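Side-chain contacts in FOKI restriction endonuclease (Planomicrobium okeanokoites, PDB 2FOK), which recognises a specific DNA sequence and, as a type IIS restriction endonuclease dependent on metal ions, cleaves the DNA outside that recognition site: residues R228-G231 with G232-K236; P161-R164 with I165-L168; Q173-K177 with F178-K182; N346-K349 with G350-T354. One frame throughout, in Å; residues are numbered along the deposited sequence.

Contact 1: residues R228-G231 with G232-K236; sequences RMIG and GWLDK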
loop_
_atom_site.group_PDB
_atom_site.type_symbol
_atom_site.label_atom_id
_atom_site.label_comp_id
_atom_site.label_asym_id
_atom_site.label_seq_id
_atom_site.Cartn_x
_atom_site.Cartn_y
_atom_site.Cartn_z
ATOM N N ARG A 228 -9.395 0.330 -4.832
ATOM C CA ARG A 228 -10.298 1.189 -5.586
ATOM C C ARG A 228 -10.212 0.825 -7.062
ATOM O O ARG A 228 -11.222 0.762 -7.764
ATOM C CB ARG A 228 -9.916 2.664 -5.377
ATOM C CG ARG A 228 -10.325 3.594 -6.521
ATOM C CD ARG A 228 -9.922 5.045 -6.282
ATOM N NE ARG A 228 -8.475 5.242 -6.235
ATOM C CZ ARG A 228 -7.673 5.169 -7.294
ATOM N NH1 ARG A 228 -8.173 4.902 -8.490
ATOM N NH2 ARG A 228 -6.366 5.364 -7.161
ATOM N N MET A 229 -8.991 0.580 -7.525
ATOM C CA MET A 229 -8.756 0.216 -8.916
ATOM C C MET A 229 -9.319 -1.164 -9.211
ATOM O O MET A 229 -10.164 -1.322 -10.094
ATOM C CB MET A 229 -7.255 0.238 -9.216
ATOM C CG MET A 229 -6.646 1.633 -9.150
ATOM S SD MET A 229 -7.645 2.814 -10.078
ATOM C CE MET A 229 -7.208 2.321 -11.767
ATOM N N ILE A 230 -8.857 -2.168 -8.472
ATOM C CA ILE A 230 -9.350 -3.512 -8.697
ATOM C C ILE A 230 -10.865 -3.549 -8.541
ATOM O O ILE A 230 -11.557 -4.196 -9.326
ATOM C CB ILE A 230 -8.714 -4.531 -7.744
ATOM C CG1 ILE A 230 -7.186 -4.439 -7.829
ATOM C CG2 ILE A 230 -9.161 -5.953 -8.133
ATOM C CD1 ILE A 230 -6.453 -5.220 -6.755
ATOM N N GLY A 231 -11.375 -2.845 -7.536
ATOM C CA GLY A 231 -12.810 -2.806 -7.313
ATOM C C GLY A 231 -13.556 -2.175 -8.475
ATOM O O GLY A 231 -14.681 -2.567 -8.787
ATOM N N GLY A 232 -12.934 -1.186 -9.107
ATOM C CA GLY A 232 -13.548 -0.533 -10.253
ATOM C C GLY A 232 -13.572 -1.445 -11.471
ATOM O O GLY A 232 -14.496 -1.389 -12.287
ATOM N N TRP A 233 -12.555 -2.293 -11.601
ATOM C CA TRP A 233 -12.492 -3.237 -12.715
ATOM C C TRP A 233 -13.664 -4.208 -12.595
ATOM O O TRP A 233 -14.393 -4.441 -13.562
ATOM C CB TRP A 233 -11.170 -4.019 -12.684
ATOM C CG TRP A 233 -9.959 -3.195 -13.049
ATOM C CD1 TRP A 233 -9.944 -1.946 -13.634
ATOM C CD2 TRP A 233 -8.583 -3.550 -12.835
ATOM N NE1 TRP A 233 -8.642 -1.507 -13.793
ATOM C CE2 TRP A 233 -7.790 -2.470 -13.313
ATOM C CE3 TRP A 233 -7.943 -4.672 -12.287
ATOM C CZ2 TRP A 233 -6.393 -2.487 -13.254
ATOM C CZ3 TRP A 233 -6.561 -4.689 -12.229
ATOM C CH2 TRP A 233 -5.796 -3.601 -12.711
ATOM N N LEU A 234 -13.849 -4.752 -11.392
ATOM C CA LEU A 234 -14.922 -5.708 -11.103
ATOM C C LEU A 234 -16.318 -5.107 -11.231
ATOM O O LEU A 234 -17.281 -5.815 -11.498
ATOM C CB LEU A 234 -14.770 -6.258 -9.691
ATOM C CG LEU A 234 -13.493 -7.006 -9.338
ATOM C CD1 LEU A 234 -13.412 -7.168 -7.834
ATOM C CD2 LEU A 234 -13.492 -8.365 -10.026
ATOM N N ASP A 235 -16.424 -3.801 -11.016
ATOM C CA ASP A 235 -17.705 -3.121 -11.108
ATOM C C ASP A 235 -18.141 -3.114 -12.569
ATOM O O ASP A 235 -19.243 -3.553 -12.905
ATOM C CB ASP A 235 -17.570 -1.694 -10.572
ATOM C CG ASP A 235 -18.852 -0.890 -10.696
ATOM O OD1 ASP A 235 -19.738 -1.013 -9.815
ATOM O OD2 ASP A 235 -18.966 -0.123 -11.679
ATOM N N LYS A 236 -17.255 -2.634 -13.435
ATOM C CA LYS A 236 -17.531 -2.559 -14.857
ATOM C C LYS A 236 -17.811 -3.919 -15.496
ATOM O O LYS A 236 -18.388 -3.986 -16.582
ATOM C CB LYS A 236 -16.369 -1.871 -15.573
ATOM C CG LYS A 236 -16.267 -0.391 -15.234
ATOM C CD LYS A 236 -15.641 0.430 -16.350
ATOM C CE LYS A 236 -14.204 0.830 -15.993
ATOM N NZ LYS A 236 -14.074 1.379 -14.612
#

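Contact 2: residues P161-R164 with I165-L168; sequences PAIR and ILTL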
loop_
_atom_site.group_PDB
_atom_site.type_symbol
_atom_site.label_atom_id
_atom_site.label_comp_id
_atom_site.label_asym_id
_atom_site.label_seq_id
_atom_site.Cartn_x
_atom_site.Cartn_y
_atom_site.Cartn_z
ATOM N N PRO A 161 -5.464 -10.686 -6.465
ATOM C CA PRO A 161 -6.068 -9.533 -5.790
ATOM C C PRO A 161 -7.563 -9.355 -6.021
ATOM O O PRO A 161 -8.291 -8.977 -5.101
ATOM C CB PRO A 161 -5.250 -8.358 -6.306
ATOM C CG PRO A 161 -3.889 -8.958 -6.497
ATOM C CD PRO A 161 -4.183 -10.323 -7.096
ATOM N N ALA A 162 -8.016 -9.615 -7.246
ATOM C CA ALA A 162 -9.434 -9.503 -7.585
ATOM C C ALA A 162 -10.170 -10.579 -6.804
ATOM O O ALA A 162 -11.219 -10.334 -6.221
ATOM C CB ALA A 162 -9.642 -9.708 -9.079
ATOM N N ILE A 163 -9.608 -11.781 -6.785
ATOM C CA ILE A 163 -10.230 -12.866 -6.033
ATOM C C ILE A 163 -10.272 -12.484 -4.555
ATOM O O ILE A 163 -11.237 -12.782 -3.863
ATOM C CB ILE A 163 -9.461 -14.195 -6.211
ATOM C CG1 ILE A 163 -9.578 -14.662 -7.666
ATOM C CG2 ILE A 163 -10.027 -15.265 -5.269
ATOM C CD1 ILE A 163 -10.989 -14.598 -8.232
ATOM N N ARG A 164 -9.224 -11.813 -4.081
ATOM C CA ARG A 164 -9.162 -11.375 -2.689
ATOM C C ARG A 164 -10.214 -10.313 -2.411
ATOM O O ARG A 164 -10.836 -10.321 -1.357
ATOM C CB ARG A 164 -7.787 -10.797 -2.347
ATOM C CG ARG A 164 -7.704 -10.270 -0.926
ATOM C CD ARG A 164 -8.182 -11.332 0.078
ATOM N NE ARG A 164 -7.768 -11.029 1.447
ATOM C CZ ARG A 164 -7.983 -11.826 2.494
ATOM N NH1 ARG A 164 -8.610 -12.982 2.338
ATOM N NH2 ARG A 164 -7.585 -11.458 3.705
ATOM N N ILE A 165 -10.405 -9.383 -3.341
ATOM C CA ILE A 165 -11.418 -8.361 -3.126
ATOM C C ILE A 165 -12.792 -9.046 -3.040
ATOM O O ILE A 165 -13.632 -8.657 -2.226
ATOM C CB ILE A 165 -11.425 -7.297 -4.267
ATOM C CG1 ILE A 165 -10.127 -6.479 -4.237
ATOM C CG2 ILE A 165 -12.611 -6.349 -4.099
ATOM C CD1 ILE A 165 -10.074 -5.402 -3.149
ATOM N N LEU A 166 -13.005 -10.073 -3.867
ATOM C CA LEU A 166 -14.273 -10.813 -3.891
ATOM C C LEU A 166 -14.520 -11.604 -2.612
ATOM O O LEU A 166 -15.657 -11.763 -2.178
ATOM C CB LEU A 166 -14.305 -11.776 -5.074
ATOM C CG LEU A 166 -14.427 -11.191 -6.482
ATOM C CD1 LEU A 166 -14.764 -12.333 -7.433
ATOM C CD2 LEU A 166 -15.497 -10.095 -6.540
ATOM N N THR A 167 -13.446 -12.114 -2.020
ATOM C CA THR A 167 -13.551 -12.877 -0.786
ATOM C C THR A 167 -13.948 -11.970 0.368
ATOM O O THR A 167 -14.689 -12.379 1.258
ATOM C CB THR A 167 -12.210 -13.568 -0.442
ATOM O OG1 THR A 167 -11.829 -14.438 -1.518
ATOM C CG2 THR A 167 -12.341 -14.388 0.836
ATOM N N LEU A 168 -13.460 -10.732 0.340
ATOM C CA LEU A 168 -13.751 -9.758 1.391
ATOM C C LEU A 168 -15.171 -9.199 1.346
ATOM O O LEU A 168 -15.616 -8.563 2.293
ATOM C CB LEU A 168 -12.754 -8.597 1.317
ATOM C CG LEU A 168 -11.293 -8.954 1.591
ATOM C CD1 LEU A 168 -10.390 -7.782 1.267
ATOM C CD2 LEU A 168 -11.154 -9.334 3.039
HETATM O O HOH W 1 -8.853 -14.540 -0.702
#

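Contact 3: residues Q173-K177 with F178-K182; sequences QHLTK and FDLGK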
loop_
_atom_site.group_PDB
_atom_site.type_symbol
_atom_site.label_atom_id
_atom_site.label_comp_id
_atom_site.label_asym_id
_atom_site.label_seq_id
_atom_site.Cartn_x
_atom_site.Cartn_y
_atom_site.Cartn_z
ATOM N N GLN A 173 -21.193 -7.712 2.649
ATOM C CA GLN A 173 -20.699 -6.505 3.309
ATOM C C GLN A 173 -20.601 -5.335 2.327
ATOM O O GLN A 173 -20.442 -5.536 1.118
ATOM C CB GLN A 173 -19.301 -6.751 3.916
ATOM C CG GLN A 173 -19.161 -8.006 4.784
ATOM C CD GLN A 173 -18.589 -9.186 4.012
ATOM O OE1 GLN A 173 -18.857 -9.346 2.826
ATOM N NE2 GLN A 173 -17.801 -10.019 4.683
ATOM N N HIS A 174 -20.703 -4.118 2.855
ATOM C CA HIS A 174 -20.586 -2.896 2.055
ATOM C C HIS A 174 -19.328 -2.209 2.574
ATOM O O HIS A 174 -19.338 -1.616 3.654
ATOM C CB HIS A 174 -21.787 -1.993 2.286
ATOM C CG HIS A 174 -21.819 -0.793 1.393
ATOM N ND1 HIS A 174 -21.042 -0.689 0.261
ATOM C CD2 HIS A 174 -22.554 0.344 1.452
ATOM C CE1 HIS A 174 -21.295 0.461 -0.340
ATOM N NE2 HIS A 174 -22.207 1.107 0.362
ATOM N N LEU A 175 -18.240 -2.274 1.817
ATOM C CA LEU A 175 -17.000 -1.680 2.301
ATOM C C LEU A 175 -16.328 -0.622 1.427
ATOM O O LEU A 175 -16.490 -0.599 0.198
ATOM C CB LEU A 175 -16.001 -2.800 2.609
ATOM C CG LEU A 175 -16.570 -4.073 3.239
ATOM C CD1 LEU A 175 -15.489 -5.149 3.286
ATOM C CD2 LEU A 175 -17.070 -3.773 4.654
ATOM N N THR A 176 -15.573 0.255 2.095
ATOM C CA THR A 176 -14.826 1.322 1.444
ATOM C C THR A 176 -13.472 0.743 1.063
ATOM O O THR A 176 -13.100 -0.340 1.531
ATOM C CB THR A 176 -14.580 2.529 2.388
ATOM O OG1 THR A 176 -13.913 2.084 3.580
ATOM C CG2 THR A 176 -15.886 3.189 2.767
ATOM N N LYS A 177 -12.746 1.475 0.224
ATOM C CA LYS A 177 -11.426 1.078 -0.246
ATOM C C LYS A 177 -10.465 0.884 0.927
ATOM O O LYS A 177 -9.500 0.115 0.835
ATOM C CB LYS A 177 -10.882 2.156 -1.169
ATOM C CG LYS A 177 -10.852 3.542 -0.523
ATOM C CD LYS A 177 -10.104 4.545 -1.387
ATOM C CE LYS A 177 -10.919 5.826 -1.583
ATOM N NZ LYS A 177 -10.079 6.963 -2.039
ATOM N N PHE A 178 -10.735 1.593 2.025
ATOM C CA PHE A 178 -9.905 1.520 3.232
ATOM C C PHE A 178 -10.139 0.238 4.009
ATOM O O PHE A 178 -9.190 -0.351 4.540
ATOM C CB PHE A 178 -10.186 2.701 4.170
ATOM C CG PHE A 178 -10.189 4.027 3.486
ATOM C CD1 PHE A 178 -9.000 4.718 3.275
ATOM C CD2 PHE A 178 -11.386 4.592 3.049
ATOM C CE1 PHE A 178 -9.004 5.951 2.641
ATOM C CE2 PHE A 178 -11.394 5.825 2.413
ATOM C CZ PHE A 178 -10.201 6.506 2.210
ATOM N N ASP A 179 -11.405 -0.172 4.096
ATOM C CA ASP A 179 -11.785 -1.398 4.811
ATOM C C ASP A 179 -11.333 -2.613 4.039
ATOM O O ASP A 179 -11.206 -3.704 4.588
ATOM C CB ASP A 179 -13.292 -1.484 4.970
ATOM C CG ASP A 179 -13.758 -0.966 6.297
ATOM O OD1 ASP A 179 -12.884 -0.708 7.152
ATOM O OD2 ASP A 179 -14.992 -0.817 6.472
ATOM N N LEU A 180 -11.139 -2.415 2.741
ATOM C CA LEU A 180 -10.688 -3.468 1.851
ATOM C C LEU A 180 -9.175 -3.422 1.809
ATOM O O LEU A 180 -8.511 -4.448 1.925
ATOM C CB LEU A 180 -11.270 -3.248 0.453
ATOM C CG LEU A 180 -12.756 -3.606 0.357
ATOM C CD1 LEU A 180 -13.386 -2.966 -0.881
ATOM C CD2 LEU A 180 -12.904 -5.116 0.324
ATOM N N GLY A 181 -8.634 -2.216 1.680
ATOM C CA GLY A 181 -7.191 -2.040 1.608
ATOM C C GLY A 181 -6.384 -2.606 2.756
ATOM O O GLY A 181 -5.267 -3.070 2.559
ATOM N N LYS A 182 -6.943 -2.569 3.960
ATOM C CA LYS A 182 -6.262 -3.074 5.143
ATOM C C LYS A 182 -6.039 -4.590 5.122
ATOM O O LYS A 182 -5.219 -5.123 5.877
ATOM C CB LYS A 182 -7.055 -2.682 6.387
ATOM C CG LYS A 182 -8.529 -3.019 6.305
ATOM C CD LYS A 182 -9.242 -2.643 7.589
ATOM C CE LYS A 182 -10.575 -3.339 7.682
ATOM N NZ LYS A 182 -10.655 -4.181 8.891
#

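Contact 4: residues N346-K349 with G350-T354; sequences NDIK and GLINT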
loop_
_atom_site.group_PDB
_atom_site.type_symbol
_atom_site.label_atom_id
_atom_site.label_comp_id
_atom_site.label_asym_id
_atom_site.label_seq_id
_atom_site.Cartn_x
_atom_site.Cartn_y
_atom_site.Cartn_z
ATOM N N ASN A 346 4.284 -13.897 8.888
ATOM C CA ASN A 346 3.828 -12.636 8.303
ATOM C C ASN A 346 3.863 -12.711 6.784
ATOM O O ASN A 346 3.039 -12.103 6.098
ATOM C CB ASN A 346 4.693 -11.463 8.783
ATOM C CG ASN A 346 4.151 -10.105 8.316
ATOM O OD1 ASN A 346 3.201 -9.564 8.890
ATOM N ND2 ASN A 346 4.764 -9.552 7.281
ATOM N N ASP A 347 4.821 -13.464 6.264
ATOM C CA ASP A 347 4.955 -13.649 4.825
ATOM C C ASP A 347 3.755 -14.452 4.306
ATOM O O ASP A 347 3.333 -14.283 3.175
ATOM C CB ASP A 347 6.259 -14.399 4.511
ATOM C CG ASP A 347 7.435 -13.468 4.276
ATOM O OD1 ASP A 347 7.238 -12.233 4.249
ATOM O OD2 ASP A 347 8.571 -13.974 4.122
ATOM N N ILE A 348 3.201 -15.323 5.146
ATOM C CA ILE A 348 2.051 -16.151 4.754
ATOM C C ILE A 348 0.736 -15.387 4.788
ATOM O O ILE A 348 -0.152 -15.637 3.974
ATOM C CB ILE A 348 1.925 -17.398 5.668
ATOM C CG1 ILE A 348 3.150 -18.287 5.477
ATOM C CG2 ILE A 348 0.633 -18.167 5.363
ATOM C CD1 ILE A 348 3.108 -19.577 6.257
ATOM N N LYS A 349 0.606 -14.467 5.737
ATOM C CA LYS A 349 -0.609 -13.669 5.860
ATOM C C LYS A 349 -0.729 -12.776 4.641
ATOM O O LYS A 349 -1.834 -12.414 4.226
ATOM C CB LYS A 349 -0.558 -12.805 7.116
ATOM C CG LYS A 349 -1.639 -11.741 7.155
ATOM C CD LYS A 349 -2.022 -11.388 8.570
ATOM C CE LYS A 349 -0.963 -10.531 9.222
ATOM N NZ LYS A 349 -0.235 -9.677 8.249
ATOM N N GLY A 350 0.421 -12.416 4.076
ATOM C CA GLY A 350 0.443 -11.575 2.892
ATOM C C GLY A 350 0.021 -12.376 1.675
ATOM O O GLY A 350 -0.680 -11.860 0.808
ATOM N N LEU A 351 0.450 -13.638 1.601
ATOM C CA LEU A 351 0.075 -14.486 0.472
ATOM C C LEU A 351 -1.445 -14.629 0.487
ATOM O O LEU A 351 -2.120 -14.453 -0.530
ATOM C CB LEU A 351 0.748 -15.853 0.587
ATOM C CG LEU A 351 2.250 -15.825 0.279
ATOM C CD1 LEU A 351 2.878 -17.160 0.603
ATOM C CD2 LEU A 351 2.460 -15.484 -1.192
ATOM N N ILE A 352 -1.972 -14.931 1.666
ATOM C CA ILE A 352 -3.403 -15.072 1.863
ATOM C C ILE A 352 -4.072 -13.744 1.483
ATOM O O ILE A 352 -5.057 -13.722 0.746
ATOM C CB ILE A 352 -3.701 -15.430 3.353
ATOM C CG1 ILE A 352 -3.140 -16.828 3.663
ATOM C CG2 ILE A 352 -5.205 -15.366 3.641
ATOM C CD1 ILE A 352 -3.283 -17.263 5.117
ATOM N N ASN A 353 -3.499 -12.643 1.966
ATOM C CA ASN A 353 -4.028 -11.306 1.712
ATOM C C ASN A 353 -3.966 -10.817 0.257
ATOM O O ASN A 353 -4.475 -9.736 -0.070
ATOM C CB ASN A 353 -3.315 -10.294 2.614
ATOM C CG ASN A 353 -3.972 -10.160 3.981
ATOM O OD1 ASN A 353 -4.925 -10.871 4.308
ATOM N ND2 ASN A 353 -3.464 -9.236 4.784
ATOM N N THR A 354 -3.348 -11.591 -0.627
ATOM C CA THR A 354 -3.291 -11.166 -2.017
ATOM C C THR A 354 -4.148 -12.033 -2.943
ATOM O O THR A 354 -4.208 -11.786 -4.145
ATOM C CB THR A 354 -1.816 -11.069 -2.523
ATOM O OG1 THR A 354 -1.776 -11.172 -3.955
ATOM C CG2 THR A 354 -0.973 -12.135 -1.912
#

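Contact 1: residues R228-G231 with G232-K236
R228 meets G232 through its backbone: G232 N donates to R228 O at 2.9 Å. Its side chain turns elsewhere, with NE in a salt bridge to E220 and NH2 bonded to the Q12 carbonyl. M229 O has two roles. It accepts from W233 N at 3.0 Å, and it sits over one face of the W233 indole, 3.5 Å from CG and displaced toward the ring's rim. W233 CG lies anti to its own carbonyl carbon (chi1 -71°), which turns the indole back along the helix over this oxygen. I230 follows. Its O takes a nearly straight bond from L234 N at 3.1 Å (167°). Its two branches part: CG1 comes within 4.5 Å of W233 CZ3, while CG2 approaches L234 CD1 at 4.4 Å. G231 O closes the run with a weak bond from D235 N. The W233 ring also stacks with W113 and touches I156. Putting an alanine at W233 would probably leave W113 without its stacking partner and open a gap beside I230. The pattern is that of a regular alpha-helix with i to i+4 bonds, here helix 222-236 of a helix-turn-helix-related recognition subdomain.

Contact 2: residues P161-R164 with I165-L168
A chi1 of 177° swings R164 CG away from the backbone N, and a bend at chi2 (52°) then carries the guanidinium along the helix to L168. L168 CG lies anti to its carbonyl carbon (chi1 -64°), back toward R164. The two side chains meet one turn apart on alpha-helix 160-169, in the second recognition subdomain. L168 CD2 sits over the centre of one guanidinium face, 4.1 Å from R164 CZ. This is a methyl against a flat cation, not a polar bond. R164 NE is satisfied by the N183 carbonyl, which helps fix the plane of the group. I163 and L166 touch more lightly, CD1 to CD1 at 4.5 Å. L166 continues onto V274 and L275 of helix 269-279, while A162 and P161 face I230 of helix 222-236. Backbone bonds run i to i+4, with I165 N reaching P161 O at 2.8 Å. T167 adds a side-chain bond of its own. Its OG1 donates to I163 O at 2.9 Å, and its N reaches the same oxygen at 3.0 Å from the opposite face of the carbonyl plane. One water donates to T167 OG1 at 3.1 Å and accepts a weak bond from R164 NH1.

Contact 3: residues Q173-K177 with F178-K182
F178 lies alongside K177, both side chains pointing the same way. K177 CG rests over one face of the ring, 3.8 Å from the centroid, in a CH-pi contact. K177 CG occupies the position between its backbone N and carbonyl carbon (chi1 55°), which sets the lysine chain over the ring, and CE reaches F178 CZ at 3.9 Å. K177 NZ goes on to a salt bridge with E220. T176 OG1 lies at the ring's edge, in its plane, 3.6 Å from F178 CD2. A serine in place of F178 would probably take away the surface under the lysine chain, free that chain to turn and open a gap beside L200. D179 comes next. Its N gives a weak bond to T176 OG1 at 3.4 Å, and its CB packs on L175 CB at 3.8 Å. T176 OG1 is also bonded to E197. L180 N donates to T176 O at 3.1 Å. L180 CD2 meets L175 CD1 at 3.9 Å, the two leucines crossing at about a right angle. G181 N closes the turn on K177 O. This is a threonine N-cap, at the passage from strand 175-176 into helix 177-181 in a recognition subdomain of the helix-turn-helix clan.

Contact 4: residues N346-K349 with G350-T354
K349 and N353 lie side by side, one helical turn apart near the C-terminal end of helix 341-352, their side chains pointing the same way. K349 CB leads away from the later residues, though it stays beside G350 N. CG is anti to the backbone N (chi1 168°) and runs past the N353 amide, 3.9 Å from ND2. The chain then bends about CG-CD (chi3 75°) and about CD-CE, which folds it back on itself. This return brings NZ to N346, where it gives a weak bond to OD1 at 3.5 Å. The lysine therefore meets N353 with its aliphatic part and N346 with its charge. N353 N donates to K349 O at 2.8 Å, and N353 CB lies 3.0 Å from K349 O. N353 ND2 has a weak bond to S187.

Along another side of the helix, I348 CG2 touches I352 CD1 at 4.0 Å, the side chains crossing obliquely. I352 N donates almost straight to I348 O (3.0 Å, 171°). I352 also packs on I358 and I360 of strand 358-361. L351 leans on L314 of helix 303-319 and on I358, while D347 forms salt bridges with R309 and R310 of that helix.

The chemistry divides this D3-domain helix. Its hydrophobic residues join it to a neighbouring strand and helix, and the buried D347 carboxylate is paired with two arginines, which probably offset its charge. The exposed K349 has a weak, long bond to N346, a link that is probably easily broken.

How the contacts relate
The four contacts come in series along the chain, and none encloses or crosses another. Each is local, spanning a helical turn or a helix start. Contact 2 comes first, on helix 160-169. Contact 3 follows where strand 175-176 passes into helix 177-181; L168 CB meets L180 CD2 at 3.6 Å. Contact 1, on helix 222-236, returns to contact 2: I230 CD1 packs on P161 CB at 3.4 Å. These three lie in the second recognition subdomain. Contact 4 comes last, in the D3 domain, yet touches contact 2, with P161 CD 3.3 Å from T354 O. Helix 160-169 is thus the shared element, touching contacts 1, 3 and 4.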